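Long-range contact in cytidylyltransferase (Leptospira borgpetersenii serovar Hardjo-bovis, PDB 6OEW), which probably transfers a cytidylyl group from CTP to an acceptor, as a metal-dependent nucleotidyltransferase with the GT-A-type fold: residues L91-L105 against D147-D160. Sequence-based numbering, arbitrary orientation.
Sequences LDAAKTYNIDIIVRL and DIEIFTLSLLEKLD
The ring of F151 meets I102 and R104 obliquely: I102 CG2 lies 3.9 Å from F151 CE1, while R104 CB comes to CE2, across the ring from CE1, at 3.9 Å. An aromatic suits this place because its width spans two residues of the neighbouring strand. In a salt bridge of 2.9 Å, R104 NH1 meets E149 OE1 on its syn side, 16° out of the carboxylate plane, and OE1 lies 29° out of the guanidinium plane. With CG anti to the backbone N (chi1 -179°) and the chain extended to NE, R104 carries its guanidinium to E149; Q16 binds NH2. A water donates to both E149 OE1 and R104 O, giving the buried carboxylate oxygen a second partner. Strands 101-105 and 149-152 run antiparallel inside the mixed sheet of the GT-A-like fold, I102 and F151 pairing through I102 N to F151 O (2.8 Å) and F151 N to I102 O (3.0 Å). On the opposite face V103 CG2 packs on I150 CG1 at 4.2 Å, branched residues well suited to strands, against helix 114-126. T152 then N-caps helix 153-160, its OG1 accepting from L155 N. Helix 91-96 inserts L91 as a knob among L153, L156, E157 and D160; L91 CD1 reaches L153 CD1 at 3.7 Å. D160 OD1 forms a salt bridge with R169, while its OD2 lies 3.5 Å from L91 CD2.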
ATOM      1  N   LEU A  91     -14.263  -5.395  -2.085  1.00 35.90           N
ATOM      2  CA  LEU A  91     -15.074  -6.604  -2.011  1.00 38.26           C
ATOM      3  C   LEU A  91     -15.388  -7.118  -3.414  1.00 42.60           C
ATOM      4  O   LEU A  91     -15.283  -8.319  -3.683  1.00 37.02           O
ATOM      5  CB  LEU A  91     -16.348  -6.326  -1.208  1.00 40.09           C
ATOM      6  CG  LEU A  91     -17.209  -7.509  -0.787  1.00 48.13           C
ATOM      7  CD1 LEU A  91     -16.365  -8.563  -0.098  1.00 49.74           C
ATOM      8  CD2 LEU A  91     -18.331  -7.048   0.117  1.00 51.86           C
ATOM      9  N   ASP A  92     -15.743  -6.211  -4.334  1.00 34.31           N
ATOM     10  CA  ASP A  92     -15.949  -6.599  -5.730  1.00 37.36           C
ATOM     11  C   ASP A  92     -14.700  -7.283  -6.300  1.00 35.11           C
ATOM     12  O   ASP A  92     -14.779  -8.358  -6.912  1.00 37.57           O
ATOM     13  CB  ASP A  92     -16.282  -5.369  -6.584  1.00 40.42           C
ATOM     14  CG  ASP A  92     -17.712  -4.841  -6.409  1.00 44.43           C
ATOM     15  OD1 ASP A  92     -18.556  -5.473  -5.760  1.00 38.63           O
ATOM     16  OD2 ASP A  92     -17.977  -3.736  -6.948  1.00 44.62           O
ATOM     17  N   ALA A  93     -13.534  -6.658  -6.113  1.00 31.77           N
ATOM     18  CA  ALA A  93     -12.302  -7.196  -6.674  1.00 34.24           C
ATOM     19  C   ALA A  93     -11.960  -8.549  -6.062  1.00 37.83           C
ATOM     20  O   ALA A  93     -11.589  -9.485  -6.780  1.00 38.03           O
ATOM     21  CB  ALA A  93     -11.151  -6.217  -6.451  1.00 30.26           C
ATOM     22  N   ALA A  94     -12.071  -8.667  -4.733  1.00 36.12           N
ATOM     23  CA  ALA A  94     -11.716  -9.923  -4.071  1.00 41.56           C
ATOM     24  C   ALA A  94     -12.605 -11.063  -4.545  1.00 43.86           C
ATOM     25  O   ALA A  94     -12.130 -12.184  -4.790  1.00 41.83           O
ATOM     26  CB  ALA A  94     -11.812  -9.762  -2.556  1.00 36.67           C
ATOM     27  N   LYS A  95     -13.904 -10.800  -4.688  1.00 40.27           N
ATOM     28  CA  LYS A  95     -14.792 -11.839  -5.193  1.00 41.80           C
ATOM     29  C   LYS A  95     -14.494 -12.157  -6.655  1.00 43.75           C
ATOM     30  O   LYS A  95     -14.509 -13.328  -7.056  1.00 45.44           O
ATOM     31  CB  LYS A  95     -16.250 -11.415  -5.032  1.00 43.17           C
ATOM     32  CG  LYS A  95     -16.779 -11.354  -3.603  1.00 46.63           C
ATOM     33  CD  LYS A  95     -18.246 -10.887  -3.658  1.00 59.95           C
ATOM     34  CE  LYS A  95     -18.759 -10.360  -2.325  1.00 72.68           C
ATOM     35  NZ  LYS A  95     -19.965  -9.461  -2.512  1.00 75.70           N
ATOM     36  N   THR A  96     -14.247 -11.123  -7.469  1.00 36.63           N
ATOM     37  CA  THR A  96     -13.920 -11.330  -8.878  1.00 42.08           C
ATOM     38  C   THR A  96     -12.719 -12.257  -9.040  1.00 42.30           C
ATOM     39  O   THR A  96     -12.723 -13.150  -9.894  1.00 40.44           O
ATOM     40  CB  THR A  96     -13.650  -9.981  -9.548  1.00 46.65           C
ATOM     41  OG1 THR A  96     -14.881  -9.268  -9.667  1.00 43.95           O
ATOM     42  CG2 THR A  96     -13.028 -10.147 -10.930  1.00 43.46           C
ATOM     43  N   TYR A  97     -11.689 -12.066  -8.227  1.00 33.95           N
ATOM     44  CA  TYR A  97     -10.451 -12.820  -8.371  1.00 40.30           C
ATOM     45  C   TYR A  97     -10.347 -13.982  -7.394  1.00 41.77           C
ATOM     46  O   TYR A  97      -9.277 -14.591  -7.295  1.00 38.53           O
ATOM     47  CB  TYR A  97      -9.255 -11.879  -8.226  1.00 40.73           C
ATOM     48  CG  TYR A  97      -9.254 -10.806  -9.289  1.00 41.79           C
ATOM     49  CD1 TYR A  97      -8.936 -11.114 -10.609  1.00 48.78           C
ATOM     50  CD2 TYR A  97      -9.580  -9.481  -8.986  1.00 37.13           C
ATOM     51  CE1 TYR A  97      -8.949 -10.145 -11.597  1.00 48.38           C
ATOM     52  CE2 TYR A  97      -9.609  -8.516  -9.967  1.00 38.81           C
ATOM     53  CZ  TYR A  97      -9.288  -8.851 -11.276  1.00 49.97           C
ATOM     54  OH  TYR A  97      -9.295  -7.895 -12.271  1.00 54.60           O
ATOM     55  N   ASN A  98     -11.440 -14.314  -6.699  1.00 36.42           N
ATOM     56  CA  ASN A  98     -11.486 -15.405  -5.717  1.00 42.32           C
ATOM     57  C   ASN A  98     -10.358 -15.290  -4.690  1.00 43.22           C
ATOM     58  O   ASN A  98      -9.664 -16.260  -4.377  1.00 39.10           O
ATOM     59  CB  ASN A  98     -11.462 -16.766  -6.418  1.00 44.88           C
ATOM     60  CG  ASN A  98     -12.655 -16.952  -7.340  1.00 54.55           C
ATOM     61  OD1 ASN A  98     -12.553 -16.791  -8.559  1.00 60.49           O
ATOM     62  ND2 ASN A  98     -13.806 -17.252  -6.754  1.00 59.68           N
ATOM     63  N   ILE A  99     -10.189 -14.084  -4.146  1.00 35.83           N
ATOM     64  CA  ILE A  99      -9.162 -13.812  -3.139  1.00 31.75           C
ATOM     65  C   ILE A  99      -9.716 -14.144  -1.761  1.00 37.04           C
ATOM     66  O   ILE A  99     -10.829 -13.729  -1.406  1.00 37.20           O
ATOM     67  CB  ILE A  99      -8.704 -12.343  -3.188  1.00 31.39           C
ATOM     68  CG1 ILE A  99      -8.229 -11.935  -4.590  1.00 38.97           C
ATOM     69  CG2 ILE A  99      -7.618 -12.081  -2.126  1.00 30.49           C
ATOM     70  CD1 ILE A  99      -7.014 -12.679  -5.110  1.00 40.65           C
ATOM     71  N   ASP A 100      -8.941 -14.900  -0.979  1.00 34.55           N
ATOM     72  CA  ASP A 100      -9.260 -15.208   0.411  1.00 34.19           C
ATOM     73  C   ASP A 100      -8.536 -14.314   1.406  1.00 33.62           C
ATOM     74  O   ASP A 100      -9.106 -13.980   2.454  1.00 37.04           O
ATOM     75  CB  ASP A 100      -8.884 -16.663   0.736  1.00 37.91           C
ATOM     76  CG  ASP A 100      -9.570 -17.663  -0.177  1.00 44.87           C
ATOM     77  OD1 ASP A 100     -10.816 -17.744  -0.143  1.00 46.39           O
ATOM     78  OD2 ASP A 100      -8.853 -18.362  -0.929  1.00 46.50           O
ATOM     79  N   ILE A 101      -7.289 -13.944   1.119  1.00 34.03           N
ATOM     80  CA  ILE A 101      -6.471 -13.106   1.995  0.50 30.90           C
ATOM     81  C   ILE A 101      -6.097 -11.840   1.229  1.00 32.13           C
ATOM     82  O   ILE A 101      -5.323 -11.895   0.262  1.00 31.22           O
ATOM     83  CB  ILE A 101      -5.213 -13.833   2.482  0.50 31.14           C
ATOM     84  CG1 ILE A 101      -5.585 -15.162   3.146  0.50 33.10           C
ATOM     85  CG2 ILE A 101      -4.459 -12.963   3.464  0.50 28.11           C
ATOM     86  CD1 ILE A 101      -6.399 -15.006   4.394  0.50 34.77           C
ATOM     87  N   ILE A 102      -6.627 -10.705   1.664  1.00 29.36           N
ATOM     88  CA  ILE A 102      -6.401  -9.432   0.980  1.00 30.18           C
ATOM     89  C   ILE A 102      -5.186  -8.708   1.564  1.00 30.17           C
ATOM     90  O   ILE A 102      -5.164  -8.371   2.752  1.00 31.94           O
ATOM     91  CB  ILE A 102      -7.645  -8.549   1.063  1.00 27.37           C
ATOM     92  CG1 ILE A 102      -8.771  -9.200   0.250  1.00 35.49           C
ATOM     93  CG2 ILE A 102      -7.300  -7.137   0.546  1.00 27.50           C
ATOM     94  CD1 ILE A 102     -10.168  -8.855   0.739  1.00 42.50           C
ATOM     95  N   VAL A 103      -4.206  -8.401   0.720  1.00 28.05           N
ATOM     96  CA  VAL A 103      -3.130  -7.491   1.101  1.00 26.31           C
ATOM     97  C   VAL A 103      -3.501  -6.123   0.538  1.00 31.23           C
ATOM     98  O   VAL A 103      -3.492  -5.909  -0.681  1.00 28.97           O
ATOM     99  CB  VAL A 103      -1.758  -7.958   0.607  1.00 27.72           C
ATOM    100  CG1 VAL A 103      -0.677  -6.966   1.068  1.00 32.10           C
ATOM    101  CG2 VAL A 103      -1.462  -9.370   1.105  1.00 28.39           C
ATOM    102  N   ARG A 104      -3.883  -5.213   1.421  1.00 24.98           N
ATOM    103  CA  ARG A 104      -4.335  -3.889   1.003  1.00 28.78           C
ATOM    104  C   ARG A 104      -3.159  -2.923   0.978  1.00 29.82           C
ATOM    105  O   ARG A 104      -2.520  -2.700   2.011  1.00 29.60           O
ATOM    106  CB  ARG A 104      -5.411  -3.353   1.935  1.00 27.21           C
ATOM    107  CG  ARG A 104      -5.853  -1.977   1.414  1.00 32.66           C
ATOM    108  CD  ARG A 104      -6.406  -1.122   2.471  1.00 35.19           C
ATOM    109  NE  ARG A 104      -6.923   0.166   1.973  1.00 28.42           N
ATOM    110  CZ  ARG A 104      -7.272   1.127   2.813  1.00 36.02           C
ATOM    111  NH1 ARG A 104      -7.099   0.907   4.112  1.00 42.09           N
ATOM    112  NH2 ARG A 104      -7.788   2.276   2.373  1.00 29.81           N
ATOM    113  N   LEU A 105      -2.877  -2.356  -0.202  1.00 27.99           N
ATOM    114  CA  LEU A 105      -1.879  -1.320  -0.389  1.00 26.73           C
ATOM    115  C   LEU A 105      -2.534  -0.153  -1.105  1.00 26.51           C
ATOM    116  O   LEU A 105      -3.557  -0.313  -1.776  1.00 26.98           O
ATOM    117  CB  LEU A 105      -0.685  -1.767  -1.240  1.00 24.99           C
ATOM    118  CG  LEU A 105       0.028  -3.054  -0.827  1.00 25.96           C
ATOM    119  CD1 LEU A 105       1.128  -3.364  -1.856  1.00 27.93           C
ATOM    120  CD2 LEU A 105       0.606  -2.918   0.571  1.00 30.37           C
ATOM    121  N   ASP A 147       3.084   1.208   4.454  1.00 35.47           N
ATOM    122  CA  ASP A 147       1.865   0.722   5.104  1.00 29.56           C
ATOM    123  C   ASP A 147       1.352  -0.542   4.432  1.00 33.27           C
ATOM    124  O   ASP A 147       1.185  -0.595   3.206  1.00 28.87           O
ATOM    125  CB  ASP A 147       0.754   1.776   5.063  1.00 34.79           C
ATOM    126  CG  ASP A 147       1.139   3.104   5.705  1.00 40.31           C
ATOM    127  OD1 ASP A 147       2.314   3.331   6.057  1.00 34.84           O
ATOM    128  OD2 ASP A 147       0.224   3.940   5.834  1.00 41.97           O
ATOM    129  N   ILE A 148       1.080  -1.555   5.249  1.00 31.38           N
ATOM    130  CA  ILE A 148       0.561  -2.833   4.785  1.00 33.25           C
ATOM    131  C   ILE A 148      -0.520  -3.256   5.756  1.00 31.79           C
ATOM    132  O   ILE A 148      -0.306  -3.240   6.974  1.00 28.51           O
ATOM    133  CB  ILE A 148       1.676  -3.899   4.716  1.00 33.48           C
ATOM    134  CG1 ILE A 148       2.768  -3.472   3.719  1.00 31.92           C
ATOM    135  CG2 ILE A 148       1.074  -5.259   4.361  1.00 31.27           C
ATOM    136  CD1 ILE A 148       4.154  -4.234   3.885  1.00 28.44           C
ATOM    137  N   GLU A 149      -1.678  -3.616   5.225  1.00 28.18           N
ATOM    138  CA  GLU A 149      -2.763  -4.204   5.988  1.00 29.44           C
ATOM    139  C   GLU A 149      -3.150  -5.497   5.302  1.00 28.68           C
ATOM    140  O   GLU A 149      -3.174  -5.567   4.070  1.00 35.24           O
ATOM    141  CB  GLU A 149      -3.984  -3.245   6.078  1.00 29.24           C
ATOM    142  CG  GLU A 149      -3.610  -1.945   6.750  1.00 33.10           C
ATOM    143  CD  GLU A 149      -4.503  -0.779   6.346  1.00 36.75           C
ATOM    144  OE1 GLU A 149      -4.815  -0.649   5.140  1.00 37.65           O
ATOM    145  OE2 GLU A 149      -4.872  -0.004   7.251  1.00 38.54           O
ATOM    146  N   ILE A 150      -3.393  -6.533   6.097  1.00 27.59           N
ATOM    147  CA  ILE A 150      -3.777  -7.847   5.597  1.00 26.78           C
ATOM    148  C   ILE A 150      -5.018  -8.292   6.343  1.00 27.82           C
ATOM    149  O   ILE A 150      -5.029  -8.297   7.579  1.00 33.14           O
ATOM    150  CB  ILE A 150      -2.642  -8.874   5.784  1.00 26.20           C
ATOM    151  CG1 ILE A 150      -1.340  -8.306   5.181  1.00 34.69           C
ATOM    152  CG2 ILE A 150      -3.039 -10.165   5.119  1.00 28.23           C
ATOM    153  CD1 ILE A 150      -0.095  -9.220   5.431  1.00 29.65           C
ATOM    154  N   PHE A 151      -6.053  -8.693   5.609  1.00 33.37           N
ATOM    155  CA  PHE A 151      -7.236  -9.199   6.281  1.00 35.36           C
ATOM    156  C   PHE A 151      -7.959 -10.203   5.399  1.00 35.11           C
ATOM    157  O   PHE A 151      -7.756 -10.255   4.181  1.00 34.55           O
ATOM    158  CB  PHE A 151      -8.170  -8.061   6.694  1.00 30.66           C
ATOM    159  CG  PHE A 151      -8.346  -7.006   5.633  1.00 37.13           C
ATOM    160  CD1 PHE A 151      -9.290  -7.170   4.630  1.00 35.95           C
ATOM    161  CD2 PHE A 151      -7.570  -5.860   5.639  1.00 35.92           C
ATOM    162  CE1 PHE A 151      -9.461  -6.189   3.642  1.00 33.90           C
ATOM    163  CE2 PHE A 151      -7.723  -4.891   4.666  1.00 33.76           C
ATOM    164  CZ  PHE A 151      -8.663  -5.046   3.663  1.00 32.77           C
ATOM    165  N   THR A 152      -8.791 -11.019   6.045  1.00 36.26           N
ATOM    166  CA  THR A 152      -9.542 -12.059   5.358  1.00 33.18           C
ATOM    167  C   THR A 152     -10.708 -11.450   4.593  1.00 37.33           C
ATOM    168  O   THR A 152     -11.208 -10.373   4.926  1.00 33.56           O
ATOM    169  CB  THR A 152     -10.089 -13.112   6.334  1.00 36.71           C
ATOM    170  OG1 THR A 152     -11.033 -12.517   7.235  1.00 36.65           O
ATOM    171  CG2 THR A 152      -8.956 -13.768   7.139  1.00 40.07           C
ATOM    172  N   LEU A 153     -11.135 -12.156   3.553  1.00 35.94           N
ATOM    173  CA  LEU A 153     -12.374 -11.782   2.891  1.00 37.63           C
ATOM    174  C   LEU A 153     -13.521 -11.764   3.890  1.00 41.42           C
ATOM    175  O   LEU A 153     -14.404 -10.902   3.823  1.00 36.85           O
ATOM    176  CB  LEU A 153     -12.664 -12.753   1.748  1.00 37.42           C
ATOM    177  CG  LEU A 153     -14.017 -12.609   1.053  1.00 42.25           C
ATOM    178  CD1 LEU A 153     -14.048 -11.374   0.202  1.00 40.43           C
ATOM    179  CD2 LEU A 153     -14.259 -13.863   0.233  1.00 47.09           C
ATOM    180  N   SER A 154     -13.517 -12.709   4.839  1.00 39.06           N
ATOM    181  CA  SER A 154     -14.594 -12.759   5.826  1.00 39.90           C
ATOM    182  C   SER A 154     -14.648 -11.484   6.663  1.00 34.75           C
ATOM    183  O   SER A 154     -15.736 -10.956   6.930  1.00 36.42           O
ATOM    184  CB  SER A 154     -14.431 -13.999   6.711  1.00 40.87           C
ATOM    185  OG  SER A 154     -14.906 -15.130   6.008  1.00 52.33           O
ATOM    186  N   LEU A 155     -13.488 -10.967   7.078  1.00 34.17           N
ATOM    187  CA  LEU A 155     -13.471  -9.717   7.830  1.00 35.64           C
ATOM    188  C   LEU A 155     -14.018  -8.574   6.979  1.00 40.57           C
ATOM    189  O   LEU A 155     -14.845  -7.781   7.443  1.00 37.82           O
ATOM    190  CB  LEU A 155     -12.053  -9.392   8.312  1.00 36.10           C
ATOM    191  CG  LEU A 155     -12.018  -7.995   8.969  1.00 45.08           C
ATOM    192  CD1 LEU A 155     -11.336  -7.978  10.306  1.00 45.20           C
ATOM    193  CD2 LEU A 155     -11.393  -6.929   8.045  1.00 40.36           C
ATOM    194  N   LEU A 156     -13.577  -8.487   5.726  1.00 34.70           N
ATOM    195  CA  LEU A 156     -14.068  -7.423   4.853  1.00 39.85           C
ATOM    196  C   LEU A 156     -15.588  -7.498   4.697  1.00 40.64           C
ATOM    197  O   LEU A 156     -16.272  -6.467   4.699  1.00 35.92           O
ATOM    198  CB  LEU A 156     -13.352  -7.494   3.498  1.00 30.84           C
ATOM    199  CG  LEU A 156     -13.773  -6.412   2.483  1.00 41.49           C
ATOM    200  CD1 LEU A 156     -13.555  -5.064   3.117  1.00 33.22           C
ATOM    201  CD2 LEU A 156     -12.938  -6.548   1.200  1.00 38.29           C
ATOM    202  N   GLU A 157     -16.141  -8.709   4.605  1.00 40.38           N
ATOM    203  CA  GLU A 157     -17.588  -8.855   4.509  1.00 46.00           C
ATOM    204  C   GLU A 157     -18.283  -8.367   5.776  1.00 47.45           C
ATOM    205  O   GLU A 157     -19.334  -7.711   5.700  1.00 47.25           O
ATOM    206  CB  GLU A 157     -17.938 -10.311   4.196  1.00 44.77           C
ATOM    207  CG  GLU A 157     -17.644 -10.661   2.734  1.00 49.25           C
ATOM    208  CD  GLU A 157     -17.862 -12.130   2.402  1.00 59.07           C
ATOM    209  OE1 GLU A 157     -17.770 -12.974   3.315  1.00 57.90           O
ATOM    210  OE2 GLU A 157     -18.120 -12.436   1.219  1.00 61.02           O
ATOM    211  N   LYS A 158     -17.694  -8.636   6.946  1.00 43.39           N
ATOM    212  CA  LYS A 158     -18.248  -8.102   8.187  1.00 47.00           C
ATOM    213  C   LYS A 158     -18.207  -6.575   8.196  1.00 45.35           C
ATOM    214  O   LYS A 158     -19.165  -5.930   8.636  1.00 48.32           O
ATOM    215  CB  LYS A 158     -17.503  -8.669   9.393  1.00 49.06           C
ATOM    216  N   LEU A 159     -17.119  -5.974   7.701  1.00 38.91           N
ATOM    217  CA  LEU A 159     -17.093  -4.512   7.608  1.00 39.83           C
ATOM    218  C   LEU A 159     -18.136  -3.995   6.628  1.00 43.92           C
ATOM    219  O   LEU A 159     -18.805  -2.992   6.904  1.00 44.00           O
ATOM    220  CB  LEU A 159     -15.708  -4.020   7.197  1.00 36.19           C
ATOM    221  CG  LEU A 159     -14.600  -4.319   8.203  1.00 41.45           C
ATOM    222  CD1 LEU A 159     -13.281  -3.742   7.723  1.00 36.17           C
ATOM    223  CD2 LEU A 159     -15.002  -3.766   9.574  1.00 44.31           C
ATOM    224  N   ASP A 160     -18.278  -4.648   5.467  1.00 40.98           N
ATOM    225  CA  ASP A 160     -19.329  -4.254   4.525  1.00 47.57           C
ATOM    226  C   ASP A 160     -20.701  -4.290   5.179  1.00 47.64           C
ATOM    227  O   ASP A 160     -21.533  -3.402   4.955  1.00 42.94           O
ATOM    228  CB  ASP A 160     -19.300  -5.163   3.296  1.00 46.56           C
ATOM    229  CG  ASP A 160     -20.402  -4.854   2.315  1.00 50.93           C
ATOM    230  OD1 ASP A 160     -20.566  -3.671   1.941  1.00 46.68           O
ATOM    231  OD2 ASP A 160     -21.104  -5.798   1.911  1.00 50.20           O
TER
HETATM  232  O   HOH W   1      -2.554  -0.379   3.559  1.00 36.03           O